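PDB 2ZC0: alanine glyoxylate transaminase from Thermococcus litoralis, which probably transfers the amino group of alanine to glyoxylate, using pyridoxal 5'-phosphate as its cofactor. Local coordinates for residues 151-156 against 188-193; 184-189 against 334-339. All coordinates share one frame; numbering follows the deposited sequence.

Interaction 1: 151-156 against 188-193; sequences VDNDGM and MGVTMS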
# COMPACT_ATOMS: atom_id res chain seq x y z
N VAL A 151 25.51 10.06 -15.46
CA VAL A 151 25.77 11.48 -15.71
C VAL A 151 27.25 11.70 -16.04
O VAL A 151 28.08 10.83 -15.77
CB VAL A 151 25.44 12.34 -14.46
CG1 VAL A 151 24.08 11.95 -13.89
CG2 VAL A 151 26.52 12.17 -13.41
N ASP A 152 27.57 12.85 -16.62
CA ASP A 152 28.96 13.22 -16.90
C ASP A 152 29.08 14.68 -16.45
O ASP A 152 28.16 15.17 -15.79
CB ASP A 152 29.33 13.05 -18.39
CG ASP A 152 28.42 13.81 -19.32
OD1 ASP A 152 28.15 14.99 -19.06
OD2 ASP A 152 28.00 13.23 -20.33
N ASN A 153 30.17 15.38 -16.77
CA ASN A 153 30.32 16.77 -16.32
C ASN A 153 29.24 17.70 -16.87
O ASN A 153 29.14 18.87 -16.47
CB ASN A 153 31.73 17.29 -16.64
CG ASN A 153 32.77 16.90 -15.56
OD1 ASN A 153 32.96 17.60 -14.55
ND2 ASN A 153 33.43 15.76 -15.76
N ASP A 154 28.43 17.18 -17.79
CA ASP A 154 27.33 17.94 -18.37
C ASP A 154 25.98 17.50 -17.81
O ASP A 154 24.93 17.77 -18.39
CB ASP A 154 27.33 17.83 -19.89
CG ASP A 154 28.22 18.86 -20.54
OD1 ASP A 154 28.30 19.97 -19.96
OD2 ASP A 154 28.83 18.58 -21.60
N GLY A 155 26.02 16.81 -16.68
CA GLY A 155 24.79 16.35 -16.05
C GLY A 155 24.29 15.03 -16.59
O GLY A 155 25.02 14.29 -17.26
N MET A 156 23.02 14.74 -16.32
CA MET A 156 22.40 13.50 -16.78
C MET A 156 22.59 13.30 -18.28
O MET A 156 22.52 14.25 -19.06
CB MET A 156 20.89 13.51 -16.47
CG MET A 156 20.17 12.22 -16.84
SD MET A 156 18.34 12.22 -16.69
CE MET A 156 18.11 12.64 -14.95
N MET A 188 27.80 14.57 -7.23
CA MET A 188 28.71 14.83 -8.33
C MET A 188 29.20 16.26 -8.52
O MET A 188 30.31 16.48 -9.00
CB MET A 188 28.11 14.31 -9.64
CG MET A 188 28.11 12.79 -9.75
SD MET A 188 29.78 12.04 -9.80
CE MET A 188 29.84 11.52 -11.48
N GLY A 189 28.37 17.23 -8.14
CA GLY A 189 28.76 18.63 -8.27
C GLY A 189 28.77 19.15 -9.69
O GLY A 189 29.27 20.24 -9.95
N VAL A 190 28.23 18.37 -10.62
CA VAL A 190 28.17 18.75 -12.03
C VAL A 190 26.82 19.41 -12.32
O VAL A 190 25.85 19.18 -11.59
CB VAL A 190 28.32 17.52 -12.93
CG1 VAL A 190 29.64 16.82 -12.64
CG2 VAL A 190 27.16 16.56 -12.71
N THR A 191 26.76 20.22 -13.38
CA THR A 191 25.52 20.88 -13.74
C THR A 191 25.11 20.62 -15.17
O THR A 191 25.91 20.76 -16.10
CB THR A 191 25.58 22.41 -13.56
OG1 THR A 191 26.14 23.00 -14.73
CG2 THR A 191 26.42 22.77 -12.37
N MET A 192 23.84 20.25 -15.34
CA MET A 192 23.27 19.95 -16.64
C MET A 192 23.41 21.15 -17.58
O MET A 192 23.23 22.30 -17.17
CB MET A 192 21.80 19.60 -16.48
CG MET A 192 21.16 18.99 -17.69
SD MET A 192 19.42 18.65 -17.39
CE MET A 192 19.58 17.20 -16.37
N SER A 193 23.75 20.88 -18.83
CA SER A 193 23.90 21.94 -19.82
C SER A 193 22.53 22.33 -20.35
O SER A 193 21.60 21.51 -20.35
CB SER A 193 24.82 21.48 -20.95
OG SER A 193 24.22 20.45 -21.72

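Interaction 2: 184-189 against 334-339; sequences GQNPMG and GMFVMF. With PMP (4'-deoxy-4'-aminopyridoxal-5'-phosphate), chain F.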
# COMPACT_ATOMS: atom_id res chain seq x y z
N GLY A 184 24.83 22.19 -9.90
CA GLY A 184 25.69 21.86 -8.78
C GLY A 184 25.16 20.67 -7.99
O GLY A 184 24.93 20.75 -6.78
N GLN A 185 24.97 19.55 -8.69
CA GLN A 185 24.43 18.34 -8.08
C GLN A 185 25.17 17.81 -6.86
O GLN A 185 26.39 17.97 -6.73
CB GLN A 185 24.36 17.19 -9.11
CG GLN A 185 23.41 16.06 -8.71
CD GLN A 185 23.96 14.66 -8.95
OE1 GLN A 185 25.00 14.30 -8.41
NE2 GLN A 185 23.26 13.87 -9.74
N ASN A 186 24.41 17.20 -5.97
CA ASN A 186 24.94 16.55 -4.78
C ASN A 186 24.72 15.11 -5.27
O ASN A 186 23.60 14.76 -5.64
CB ASN A 186 24.05 16.84 -3.57
CG ASN A 186 24.53 16.15 -2.29
OD1 ASN A 186 25.27 15.18 -2.34
ND2 ASN A 186 24.07 16.64 -1.15
N PRO A 187 25.76 14.27 -5.27
CA PRO A 187 27.16 14.46 -4.86
C PRO A 187 28.16 14.81 -5.97
O PRO A 187 29.26 15.28 -5.67
CB PRO A 187 27.49 13.12 -4.24
CG PRO A 187 26.84 12.18 -5.22
CD PRO A 187 25.51 12.84 -5.56
N MET A 188 27.80 14.57 -7.23
CA MET A 188 28.71 14.83 -8.33
C MET A 188 29.20 16.26 -8.52
O MET A 188 30.31 16.48 -9.00
CB MET A 188 28.11 14.31 -9.64
CG MET A 188 28.11 12.79 -9.75
SD MET A 188 29.78 12.04 -9.80
CE MET A 188 29.84 11.52 -11.48
N GLY A 189 28.37 17.23 -8.14
CA GLY A 189 28.76 18.63 -8.27
C GLY A 189 28.77 19.15 -9.69
O GLY A 189 29.27 20.24 -9.95
N GLY A 334 27.70 24.74 -6.74
CA GLY A 334 27.51 23.78 -5.66
C GLY A 334 28.50 23.92 -4.53
O GLY A 334 29.03 25.00 -4.27
N MET A 335 28.76 22.80 -3.87
CA MET A 335 29.67 22.80 -2.72
C MET A 335 30.39 21.46 -2.56
O MET A 335 31.20 21.29 -1.65
CB MET A 335 28.87 23.12 -1.45
CG MET A 335 27.59 22.30 -1.31
SD MET A 335 26.66 22.66 0.20
CE MET A 335 27.02 21.27 1.04
N PHE A 336 30.09 20.52 -3.44
CA PHE A 336 30.72 19.22 -3.35
C PHE A 336 31.64 19.00 -4.53
O PHE A 336 31.54 19.67 -5.56
CB PHE A 336 29.68 18.10 -3.32
CG PHE A 336 28.75 18.16 -2.14
CD1 PHE A 336 27.42 18.53 -2.31
CD2 PHE A 336 29.20 17.84 -0.86
CE1 PHE A 336 26.55 18.57 -1.23
CE2 PHE A 336 28.34 17.88 0.23
CZ PHE A 336 27.01 18.24 0.05
N VAL A 337 32.54 18.04 -4.35
CA VAL A 337 33.48 17.62 -5.38
C VAL A 337 33.52 16.11 -5.21
O VAL A 337 33.64 15.62 -4.08
CB VAL A 337 34.91 18.18 -5.14
CG1 VAL A 337 35.90 17.52 -6.10
CG2 VAL A 337 34.91 19.69 -5.33
N MET A 338 33.36 15.37 -6.29
CA MET A 338 33.43 13.92 -6.18
C MET A 338 34.82 13.49 -6.60
O MET A 338 35.23 13.70 -7.75
CB MET A 338 32.41 13.22 -7.08
CG MET A 338 32.35 11.71 -6.85
SD MET A 338 31.51 11.29 -5.25
CE MET A 338 29.93 10.80 -5.86
N PHE A 339 35.53 12.90 -5.66
CA PHE A 339 36.88 12.39 -5.85
C PHE A 339 36.77 10.90 -6.11
O PHE A 339 35.93 10.21 -5.52
CB PHE A 339 37.70 12.62 -4.58
CG PHE A 339 39.11 12.13 -4.68
CD1 PHE A 339 40.08 12.90 -5.32
CD2 PHE A 339 39.48 10.91 -4.13
CE1 PHE A 339 41.39 12.46 -5.41
CE2 PHE A 339 40.80 10.46 -4.21
CZ PHE A 339 41.76 11.24 -4.85
N1 PMP F . 18.37 18.73 -2.23
C2 PMP F . 19.69 18.48 -2.34
C2A PMP F . 20.20 18.04 -3.71
C3 PMP F . 20.57 18.64 -1.23
O3 PMP F . 21.92 18.37 -1.38
C4 PMP F . 20.02 19.06 0.04
C4A PMP F . 20.97 19.22 1.23
N4A PMP F . 20.67 18.33 2.35
C5 PMP F . 18.50 19.32 0.10
C6 PMP F . 17.73 19.14 -1.07
C5A PMP F . 17.79 19.78 1.39
O4P PMP F . 18.16 20.79 1.66
P PMP F . 17.37 21.38 3.01
O1P PMP F . 16.22 22.87 2.79
O2P PMP F . 18.77 21.95 4.18
O3P PMP F . 16.39 20.11 3.88
O HOH W 1 26.52 20.83 -4.14

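Interaction 1: 151-156 against 188-193
Val190 presses its two methyls up against the backbone of the 152-155 turn, an example of how one branched side chain can support a chain reversal. With CG1 anti to its own carbonyl carbon (chi1 -58°), both branches are presented to the turn: CG2 comes within 3.5 Å of Asp152 O, and CG1 lies 3.7 Å from Asn153 CA. Farther along, Val151 CG2 touches the terminal methyl of Met188, 3.9 Å away at CE. The CG of Met188 lies against the same branch, and bends at the second and third torsions bring CE back onto it. An alanine in place of Val190 would probably open a gap beneath the turn, with Asn153 CA losing its methyl neighbour and the Asp152 carbonyl keeping only the beta carbon. Next to Val190 CG2, Gly155 lies with its CA 4.0 Å from Met192 CA; a beta carbon would run into Met192 CA and, at these backbone angles, into the carbonyl O of Asp154. Met192, extended until its last torsion, brings CE to 3.9 Å from Met156 CB. Outward from here the chemistry turns polar. Asp154 O takes a CA-H contact from Met192 CA at 3.3 Å, nearly straight at 165°, and a weak hydrogen bond from Ser193 N. Ser193 is the N-cap of helix 194-207, whose Arg196 forms a salt bridge with Asp152 OD2. Asp152 OD1 meanwhile accepts from Asp154 N, an Asx turn. The enclosing type I turn, with paired Asp152-Gly155 backbone bonds, joins strands 145-152 and 155-156 as a two-residue beta-hairpin edging the large mixed sheet.

Interaction 2: 184-189 against 334-339
The amide of Asn186 is engaged at both ends while lying against the ring of Phe336. Its ND2 donates to O3 of the bound 4'-deoxy-4'-aminopyridoxal-5'-phosphate over 2.8 Å, at 157°, and its OD1 accepts from Arg379 NH1, so the rotation of the group is fixed and the cofactor is linked to an arginine. With CG anti to the backbone N (chi1 178°), the amide reaches the ring obliquely, its plane turned 38° from that of the phenyl. ND2 sits 3.1 Å from Phe336 CE1, near the rim, while OD1 lies over a face. The peptide bond from Asn186 to Pro187 is cis, and beyond it the contact becomes apolar. Pro187 and Met338 run side by side, tightly packed, with CG of the proline 3.4 Å from Met338 CE. Met188 SD also touches that methionine, 3.9 Å from Met338 CG. Gln185 OE1 holds the loop's own shape by accepting from Met188 N at 3.1 Å, in the plane of its carbonyl. At the other end Gly184 and Gly334 pass close, each without a side chain to intervene. There a water bridges the two segments, donating to Gly184 O at 3.1 Å and accepting from Met335 N. The loop between strand 175-180 and helix 194-207, which brings Asn186 into the cofactor pocket, thus rests on strand 336-340; that strand pairs antiparallel with 377-381, the source of Arg379, and its Val337 packs on helix 295-322.

Both contacts belong to one loop, 184-193, and share Met188 and Gly189, their centres about 9 Å apart. Interaction 2 is buried and joins this loop to the small antiparallel sheet; interaction 1 is only partly buried and joins its later half to the hairpin edging the large mixed sheet. A probable hydrogen bond from Gln185 N to Val190 O ties the two within the loop. The chemistry follows the place: near the cofactor, a gripped amide, an aromatic ring and a bridging water; toward the surface, valine and methionine packing beneath a turn whose polar side lies nearer solvent and toward helix 194-207.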